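Local coordinates for sensor protein (Geobacter sulfurreducens PCA, PDB 2R78), which forms the PAS sensory domain of a two-component sensor kinase that probably uses ATP to phosphorylate a histidine, at residues I26-A29 with Y33-V36; L54-L59 with G66-S71; R85-W88 with Q94-V97. All coordinates share one frame; numbering follows the deposited sequence.

Contact 1: residues I26-A29 with Y33-V36; sequences IMDA and YLDV. With ACT (acetate ion), chain G.
The Y33 ring has the terminal methyl of selenomethionine M27 over one face, though CE is modelled too close to be trusted in detail, while at its edge, in the ring plane, the phenol OH donates a 2.7 Å hydrogen bond to atom O of a bound acetate. F51 meets the same ring edge-to-face. CG of M27 lies between its backbone N and carbonyl carbon (chi1 57°), which sets the side chain alongside the tyrosine; SE stands obliquely, 4.9 Å from the ring centroid, in a Met-aromatic contact. A flexible, polarisable thioether, here in its seleno form, packs well on an aromatic face, and the phenol is long enough to reach the acetate. Shortened to an alanine here, the side chain at Y33 would no longer lie beside M27 or reach the acetate, and is likely to leave a gap between M27 and F51.

The backbones join through I26. Its carbonyl O accepts two N-H groups from one face of its plane, L34 N at 2.8 Å and D35 N at 3.3 Å, and I26 N returns a bond to D35 O at 2.9 Å. L34 CD1 packs against D28 CB at 4.0 Å, whereas D35 sends OD1 to R48 in a salt bridge and to V36 N. With L34 and D35 both facing I26, this is a classic beta bulge, set in the antiparallel hairpin that opens the PAS-fold sheet.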
loop_
_atom_site.group_PDB
_atom_site.type_symbol
_atom_site.label_atom_id
_atom_site.label_comp_id
_atom_site.label_asym_id
_atom_site.label_seq_id
_atom_site.Cartn_x
_atom_site.Cartn_y
_atom_site.Cartn_z
ATOM N N ILE B 26 -7.594 -1.203 -9.139
ATOM C CA ILE B 26 -8.281 0.006 -9.580
ATOM C C ILE B 26 -9.471 -0.425 -10.383
ATOM O O ILE B 26 -9.319 -1.320 -11.201
ATOM C CB ILE B 26 -7.399 0.896 -10.513
ATOM C CG1 ILE B 26 -6.022 1.179 -9.885
ATOM C CG2 ILE B 26 -8.090 2.199 -10.837
ATOM C CD1 ILE B 26 -6.026 1.839 -8.523
HETATM N N MSE B 27 -10.641 0.179 -10.152
HETATM C CA MSE B 27 -11.784 -0.074 -11.045
HETATM C C MSE B 27 -12.466 1.220 -11.427
HETATM O O MSE B 27 -12.273 2.237 -10.777
HETATM C CB MSE B 27 -12.786 -1.056 -10.442
HETATM C CG MSE B 27 -13.332 -0.660 -9.114
HETATM SE SE MSE B 27 -14.394 -2.148 -8.392
HETATM C CE MSE B 27 -13.536 -3.665 -9.170
ATOM N N ASP B 28 -13.228 1.199 -12.512
ATOM C CA ASP B 28 -14.006 2.398 -12.877
ATOM C C ASP B 28 -15.299 2.416 -12.059
ATOM O O ASP B 28 -15.578 1.496 -11.285
ATOM C CB ASP B 28 -14.245 2.507 -14.413
ATOM C CG ASP B 28 -15.131 1.396 -14.984
ATOM O OD1 ASP B 28 -15.873 0.766 -14.199
ATOM O OD2 ASP B 28 -15.097 1.175 -16.233
ATOM N N ALA B 29 -16.071 3.488 -12.204
ATOM C CA ALA B 29 -17.272 3.664 -11.421
ATOM C C ALA B 29 -18.333 2.617 -11.747
ATOM O O ALA B 29 -19.251 2.418 -10.971
ATOM C CB ALA B 29 -17.846 5.094 -11.588
ATOM N N TYR B 33 -12.751 -3.797 -13.671
ATOM C CA TYR B 33 -11.369 -3.759 -13.195
ATOM C C TYR B 33 -10.465 -3.159 -14.286
ATOM O O TYR B 33 -10.518 -3.578 -15.441
ATOM C CB TYR B 33 -10.893 -5.128 -12.741
ATOM C CG TYR B 33 -11.426 -5.560 -11.381
ATOM C CD1 TYR B 33 -10.890 -5.060 -10.205
ATOM C CD2 TYR B 33 -12.437 -6.486 -11.262
ATOM C CE1 TYR B 33 -11.347 -5.493 -8.955
ATOM C CE2 TYR B 33 -12.923 -6.902 -9.991
ATOM C CZ TYR B 33 -12.360 -6.428 -8.858
ATOM O OH TYR B 33 -12.782 -6.807 -7.583
ATOM N N LEU B 34 -9.670 -2.161 -13.882
ATOM C CA LEU B 34 -8.764 -1.394 -14.778
ATOM C C LEU B 34 -7.272 -1.724 -14.558
ATOM O O LEU B 34 -6.453 -1.710 -15.519
ATOM C CB LEU B 34 -8.954 0.105 -14.567
ATOM C CG LEU B 34 -10.317 0.771 -14.844
ATOM C CD1 LEU B 34 -10.244 2.231 -14.618
ATOM C CD2 LEU B 34 -10.787 0.491 -16.260
ATOM N N ASP B 35 -6.906 -2.012 -13.315
ATOM C CA ASP B 35 -5.548 -2.475 -13.024
ATOM C C ASP B 35 -5.548 -3.281 -11.739
ATOM O O ASP B 35 -6.485 -3.159 -10.917
ATOM C CB ASP B 35 -4.586 -1.285 -12.927
ATOM C CG ASP B 35 -3.143 -1.632 -13.268
ATOM O OD1 ASP B 35 -2.808 -2.846 -13.452
ATOM O OD2 ASP B 35 -2.329 -0.658 -13.336
ATOM N N VAL B 36 -4.526 -4.121 -11.590
ATOM C CA VAL B 36 -4.355 -5.013 -10.437
ATOM C C VAL B 36 -2.876 -5.238 -10.211
ATOM O O VAL B 36 -2.103 -5.381 -11.166
ATOM C CB VAL B 36 -5.033 -6.409 -10.593
ATOM C CG1 VAL B 36 -6.529 -6.246 -10.542
ATOM C CG2 VAL B 36 -4.539 -7.127 -11.859
HETATM C C ACT G . -15.265 -8.844 -5.986
HETATM O O ACT G . -14.897 -8.424 -7.114
HETATM O OXT ACT G . -16.246 -9.648 -5.985
HETATM C CH3 ACT G . -14.570 -8.393 -4.710
#

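Contact 2: residues L54-L59 with G66-S71; sequences LDWGVL and GWAAAS. With ACT (acetate ion), chain G.
A chain of two hydrogen bonds runs from an indole N-H through a serine hydroxyl to a helix carbonyl, tying W56 to the helix: W56 NE1 donates to S71 OG at 3.0 Å, and S71 OG in turn donates a hydrogen bond to W67 O, 2.7 Å away. S71 OG lies close to the W56 ring plane, slightly out of it. A chi1 of 61° places S71 OG between its backbone N and carbonyl carbon, where it can turn back one helical turn; W67 O thus takes both S71 OG and S71 N, from opposite faces of its plane. Serine suits the spot, being small enough to sit against the helix yet able to accept and donate.

The two tryptophans touch at their benzo rims, W56 CZ2 lying 3.4 Å from W67 CH2. Their planes are 30° apart and slid so far that they barely overlap, which makes this a glancing contact. W67 is held beyond it by E83 at NE1 and by R85 in a cation-pi contact. Helix 67-76 corresponds to the helical connector of the PAS fold, and loop 54-59 precedes it in the helical region between the two hairpins.

G57 occupies the third position of a type II turn, D55 to V58, with a positive phi. At these backbone angles a CB would press on the carbonyl O of W56, and it would clash with A68 CB as well, which already lies 3.7 Å from G57 CA; alanine keeps the helix this close. On the loop itself, G57 N points almost straight at acetate O, 3.0 Å away, and S60 OG is also hydrogen-bonded to the ion.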
loop_
_atom_site.group_PDB
_atom_site.type_symbol
_atom_site.label_atom_id
_atom_site.label_comp_id
_atom_site.label_asym_id
_atom_site.label_seq_id
_atom_site.Cartn_x
_atom_site.Cartn_y
_atom_site.Cartn_z
ATOM N N LEU B 54 -12.540 -9.299 -15.523
ATOM C CA LEU B 54 -13.526 -9.422 -14.442
ATOM C C LEU B 54 -14.208 -8.097 -14.131
ATOM O O LEU B 54 -13.658 -6.981 -14.310
ATOM C CB LEU B 54 -12.877 -9.961 -13.162
ATOM C CG LEU B 54 -12.334 -11.397 -13.078
ATOM C CD1 LEU B 54 -11.470 -11.607 -11.854
ATOM C CD2 LEU B 54 -13.484 -12.405 -13.066
ATOM N N ASP B 55 -15.424 -8.242 -13.638
ATOM C CA ASP B 55 -16.165 -7.163 -13.070
ATOM C C ASP B 55 -16.401 -7.425 -11.585
ATOM O O ASP B 55 -16.441 -8.587 -11.123
ATOM C CB ASP B 55 -17.490 -7.026 -13.760
ATOM C CG ASP B 55 -17.339 -6.633 -15.222
ATOM O OD1 ASP B 55 -16.427 -5.828 -15.538
ATOM O OD2 ASP B 55 -18.119 -7.169 -16.025
ATOM N N TRP B 56 -16.552 -6.309 -10.883
ATOM C CA TRP B 56 -16.806 -6.253 -9.466
ATOM C C TRP B 56 -17.944 -7.177 -9.129
ATOM O O TRP B 56 -19.003 -7.091 -9.746
ATOM C CB TRP B 56 -17.185 -4.838 -9.084
ATOM C CG TRP B 56 -17.572 -4.557 -7.687
ATOM C CD1 TRP B 56 -18.771 -4.106 -7.269
ATOM C CD2 TRP B 56 -16.699 -4.494 -6.545
ATOM N NE1 TRP B 56 -18.732 -3.824 -5.939
ATOM C CE2 TRP B 56 -17.469 -4.052 -5.459
ATOM C CE3 TRP B 56 -15.344 -4.773 -6.340
ATOM C CZ2 TRP B 56 -16.928 -3.880 -4.172
ATOM C CZ3 TRP B 56 -14.827 -4.660 -5.064
ATOM C CH2 TRP B 56 -15.607 -4.186 -4.000
ATOM N N GLY B 57 -17.678 -8.086 -8.185
ATOM C CA GLY B 57 -18.705 -8.987 -7.677
ATOM C C GLY B 57 -18.610 -10.460 -8.122
ATOM O O GLY B 57 -19.066 -11.358 -7.457
ATOM N N VAL B 58 -17.959 -10.689 -9.239
ATOM C CA VAL B 58 -17.851 -12.036 -9.780
ATOM C C VAL B 58 -17.015 -12.933 -8.852
ATOM O O VAL B 58 -17.445 -14.012 -8.470
ATOM C CB VAL B 58 -17.213 -11.958 -11.177
ATOM C CG1 VAL B 58 -16.875 -13.366 -11.698
ATOM C CG2 VAL B 58 -18.157 -11.192 -12.145
ATOM N N LEU B 59 -15.848 -12.445 -8.420
ATOM C CA LEU B 59 -14.974 -13.269 -7.583
ATOM C C LEU B 59 -15.640 -13.586 -6.261
ATOM O O LEU B 59 -15.449 -14.666 -5.742
ATOM C CB LEU B 59 -13.636 -12.595 -7.268
ATOM C CG LEU B 59 -12.641 -12.644 -8.428
ATOM C CD1 LEU B 59 -11.527 -11.645 -8.187
ATOM C CD2 LEU B 59 -12.063 -14.032 -8.566
ATOM N N GLY B 66 -27.207 -8.970 -5.513
ATOM C CA GLY B 66 -27.254 -7.517 -5.583
ATOM C C GLY B 66 -26.165 -6.801 -4.818
ATOM O O GLY B 66 -26.099 -5.585 -4.813
ATOM N N TRP B 67 -25.316 -7.560 -4.138
ATOM C CA TRP B 67 -24.247 -6.968 -3.327
ATOM C C TRP B 67 -23.316 -6.121 -4.230
ATOM O O TRP B 67 -22.892 -5.041 -3.855
ATOM C CB TRP B 67 -23.436 -8.055 -2.624
ATOM C CG TRP B 67 -22.306 -7.461 -1.825
ATOM C CD1 TRP B 67 -22.356 -7.016 -0.531
ATOM C CD2 TRP B 67 -20.965 -7.215 -2.276
ATOM N NE1 TRP B 67 -21.141 -6.518 -0.150
ATOM C CE2 TRP B 67 -20.261 -6.632 -1.186
ATOM C CE3 TRP B 67 -20.271 -7.448 -3.477
ATOM C CZ2 TRP B 67 -18.924 -6.252 -1.281
ATOM C CZ3 TRP B 67 -18.947 -7.091 -3.545
ATOM C CH2 TRP B 67 -18.285 -6.504 -2.458
ATOM N N ALA B 68 -22.968 -6.638 -5.404
ATOM C CA ALA B 68 -22.007 -5.914 -6.257
ATOM C C ALA B 68 -22.551 -4.529 -6.629
ATOM O O ALA B 68 -21.900 -3.489 -6.442
ATOM C CB ALA B 68 -21.668 -6.753 -7.461
ATOM N N ALA B 69 -23.799 -4.489 -7.093
ATOM C CA ALA B 69 -24.354 -3.227 -7.571
ATOM C C ALA B 69 -24.603 -2.275 -6.386
ATOM O O ALA B 69 -24.302 -1.069 -6.460
ATOM C CB ALA B 69 -25.639 -3.491 -8.360
ATOM N N ALA B 70 -25.120 -2.803 -5.269
ATOM C CA ALA B 70 -25.403 -1.972 -4.100
ATOM C C ALA B 70 -24.129 -1.383 -3.453
ATOM O O ALA B 70 -24.071 -0.189 -3.130
ATOM C CB ALA B 70 -26.270 -2.733 -3.068
ATOM N N SER B 71 -23.087 -2.204 -3.321
ATOM C CA SER B 71 -21.833 -1.758 -2.757
ATOM C C SER B 71 -21.144 -0.730 -3.639
ATOM O O SER B 71 -20.628 0.268 -3.147
ATOM C CB SER B 71 -20.918 -2.946 -2.489
ATOM O OG SER B 71 -20.608 -3.660 -3.656
HETATM C C ACT G . -15.265 -8.844 -5.986
HETATM O O ACT G . -14.897 -8.424 -7.114
HETATM O OXT ACT G . -16.246 -9.648 -5.985
HETATM C CH3 ACT G . -14.570 -8.393 -4.710
#

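Contact 3: residues R85-W88 with Q94-V97; sequences RTVW and QLTV
Backbone hydrogen bonds join R85 to V97 and V87 to L95, two reciprocal pairs that fix the antiparallel register. R85 N reaches V97 O at 2.8 Å and V87 N reaches L95 O at 2.7 Å; the return bonds are V97 N to R85 O and L95 N to V87 O, both 3.0 Å. At the non-hydrogen-bonded pairs, where the strands come closest, CA-H...O contacts accompany the approach, the shortest being Q94 CA to V87 O at 3.2 Å.

The strands form the second hairpin of the PAS fold, with 81-88 outermost in this chain's sheet, and their beta-branched threonines and valines suit the extended backbone.

Ring contacts gather at W88. The methylene CG of Q94 lies over its face, 4.1 Å from the centroid of the five-membered ring, in a CH-pi contact, and T86 CG2 lies over the same face, also toward the rim. With chi1 -171° and an extended chain beyond CG, Q94 runs alongside the indole, its amide plane turned 41° from the ring. A glutamine suits this exposed end of the hairpin, offering methylenes to the ring while keeping a polar tip. R61 adds a cation-pi contact to W88.

Apolar packing occupies the other face of the sheet, where V87 and L95 lie side by side, V87 CG1 to L95 CD2 at 4.0 Å, and L59 leans on V87. R85 starts from this face too, but its guanidinium leaves the hairpin, NH2 bonding to S60 OG.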
loop_
_atom_site.group_PDB
_atom_site.type_symbol
_atom_site.label_atom_id
_atom_site.label_comp_id
_atom_site.label_asym_id
_atom_site.label_seq_id
_atom_site.Cartn_x
_atom_site.Cartn_y
_atom_site.Cartn_z
ATOM N N ARG B 85 -14.793 -10.050 2.351
ATOM C CA ARG B 85 -15.426 -10.840 1.326
ATOM C C ARG B 85 -14.671 -12.145 1.109
ATOM O O ARG B 85 -13.454 -12.156 1.118
ATOM C CB ARG B 85 -15.467 -10.070 0.008
ATOM C CG ARG B 85 -16.354 -8.882 0.073
ATOM C CD ARG B 85 -17.791 -9.255 0.192
ATOM N NE ARG B 85 -18.406 -9.805 -1.028
ATOM C CZ ARG B 85 -19.664 -10.227 -1.086
ATOM N NH1 ARG B 85 -20.451 -10.167 0.010
ATOM N NH2 ARG B 85 -20.168 -10.687 -2.207
ATOM N N THR B 86 -15.412 -13.230 0.945
ATOM C CA THR B 86 -14.846 -14.501 0.477
ATOM C C THR B 86 -14.755 -14.473 -1.053
ATOM O O THR B 86 -15.675 -13.962 -1.720
ATOM C CB THR B 86 -15.695 -15.692 0.933
ATOM O OG1 THR B 86 -15.756 -15.729 2.374
ATOM C CG2 THR B 86 -15.115 -16.992 0.390
ATOM N N VAL B 87 -13.611 -14.929 -1.567
ATOM C CA VAL B 87 -13.349 -14.985 -3.012
ATOM C C VAL B 87 -13.230 -16.455 -3.400
ATOM O O VAL B 87 -12.609 -17.234 -2.674
ATOM C CB VAL B 87 -12.058 -14.173 -3.346
ATOM C CG1 VAL B 87 -11.467 -14.517 -4.708
ATOM C CG2 VAL B 87 -12.373 -12.675 -3.238
ATOM N N TRP B 88 -13.855 -16.806 -4.532
ATOM C CA TRP B 88 -13.814 -18.144 -5.106
ATOM C C TRP B 88 -13.227 -17.972 -6.500
ATOM O O TRP B 88 -13.840 -17.361 -7.381
ATOM C CB TRP B 88 -15.193 -18.757 -5.242
ATOM C CG TRP B 88 -15.870 -19.152 -3.993
ATOM C CD1 TRP B 88 -15.865 -20.388 -3.408
ATOM C CD2 TRP B 88 -16.690 -18.325 -3.175
ATOM N NE1 TRP B 88 -16.660 -20.378 -2.288
ATOM C CE2 TRP B 88 -17.172 -19.118 -2.125
ATOM C CE3 TRP B 88 -17.088 -16.995 -3.239
ATOM C CZ2 TRP B 88 -18.022 -18.610 -1.152
ATOM C CZ3 TRP B 88 -17.933 -16.496 -2.272
ATOM C CH2 TRP B 88 -18.382 -17.287 -1.245
ATOM N N GLN B 94 -10.479 -20.830 -2.479
ATOM C CA GLN B 94 -11.326 -19.951 -1.671
ATOM C C GLN B 94 -10.429 -19.204 -0.683
ATOM O O GLN B 94 -9.581 -19.810 -0.039
ATOM C CB GLN B 94 -12.351 -20.796 -0.927
ATOM C CG GLN B 94 -13.443 -20.045 -0.208
ATOM C CD GLN B 94 -14.477 -20.982 0.456
ATOM O OE1 GLN B 94 -14.776 -22.077 -0.043
ATOM N NE2 GLN B 94 -15.032 -20.543 1.567
ATOM N N LEU B 95 -10.577 -17.890 -0.594
ATOM C CA LEU B 95 -9.880 -17.133 0.427
ATOM C C LEU B 95 -10.769 -16.027 0.920
ATOM O O LEU B 95 -11.638 -15.562 0.192
ATOM C CB LEU B 95 -8.574 -16.543 -0.067
ATOM C CG LEU B 95 -8.526 -15.682 -1.320
ATOM C CD1 LEU B 95 -7.163 -14.961 -1.430
ATOM C CD2 LEU B 95 -8.770 -16.537 -2.550
ATOM N N THR B 96 -10.503 -15.578 2.137
ATOM C CA THR B 96 -11.257 -14.469 2.735
ATOM C C THR B 96 -10.311 -13.295 2.889
ATOM O O THR B 96 -9.188 -13.427 3.389
ATOM C CB THR B 96 -11.918 -14.842 4.059
ATOM O OG1 THR B 96 -12.841 -15.908 3.798
ATOM C CG2 THR B 96 -12.680 -13.682 4.628
ATOM N N VAL B 97 -10.768 -12.172 2.382
ATOM C CA VAL B 97 -10.007 -10.942 2.434
ATOM C C VAL B 97 -10.795 -9.815 3.027
ATOM O O VAL B 97 -12.039 -9.830 3.029
ATOM C CB VAL B 97 -9.489 -10.521 1.063
ATOM C CG1 VAL B 97 -8.582 -11.626 0.486
ATOM C CG2 VAL B 97 -10.633 -10.193 0.106
#

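Overall arrangement
Contacts 1 and 3 lie at the two outer edges of one antiparallel sheet, their centres about 19 Å apart and their nearest atoms about 7 Å. Contact 2 bridges them, with its centre about 13 Å from each. Toward contact 1, W56 CE3 packs 3.5 Å from M27 SE; toward contact 3, L59 O probably accepts a hydrogen bond from W88 N at 2.9 Å, and W67 CE3 meets R85 NH2 at 3.5 Å. Contacts 1 and 2 share the acetate, bound by Y33 OH, G57 N and S60 OG. Though probably derived from the crystallisation liquor, it may mark a small anion pocket between sheet and connector.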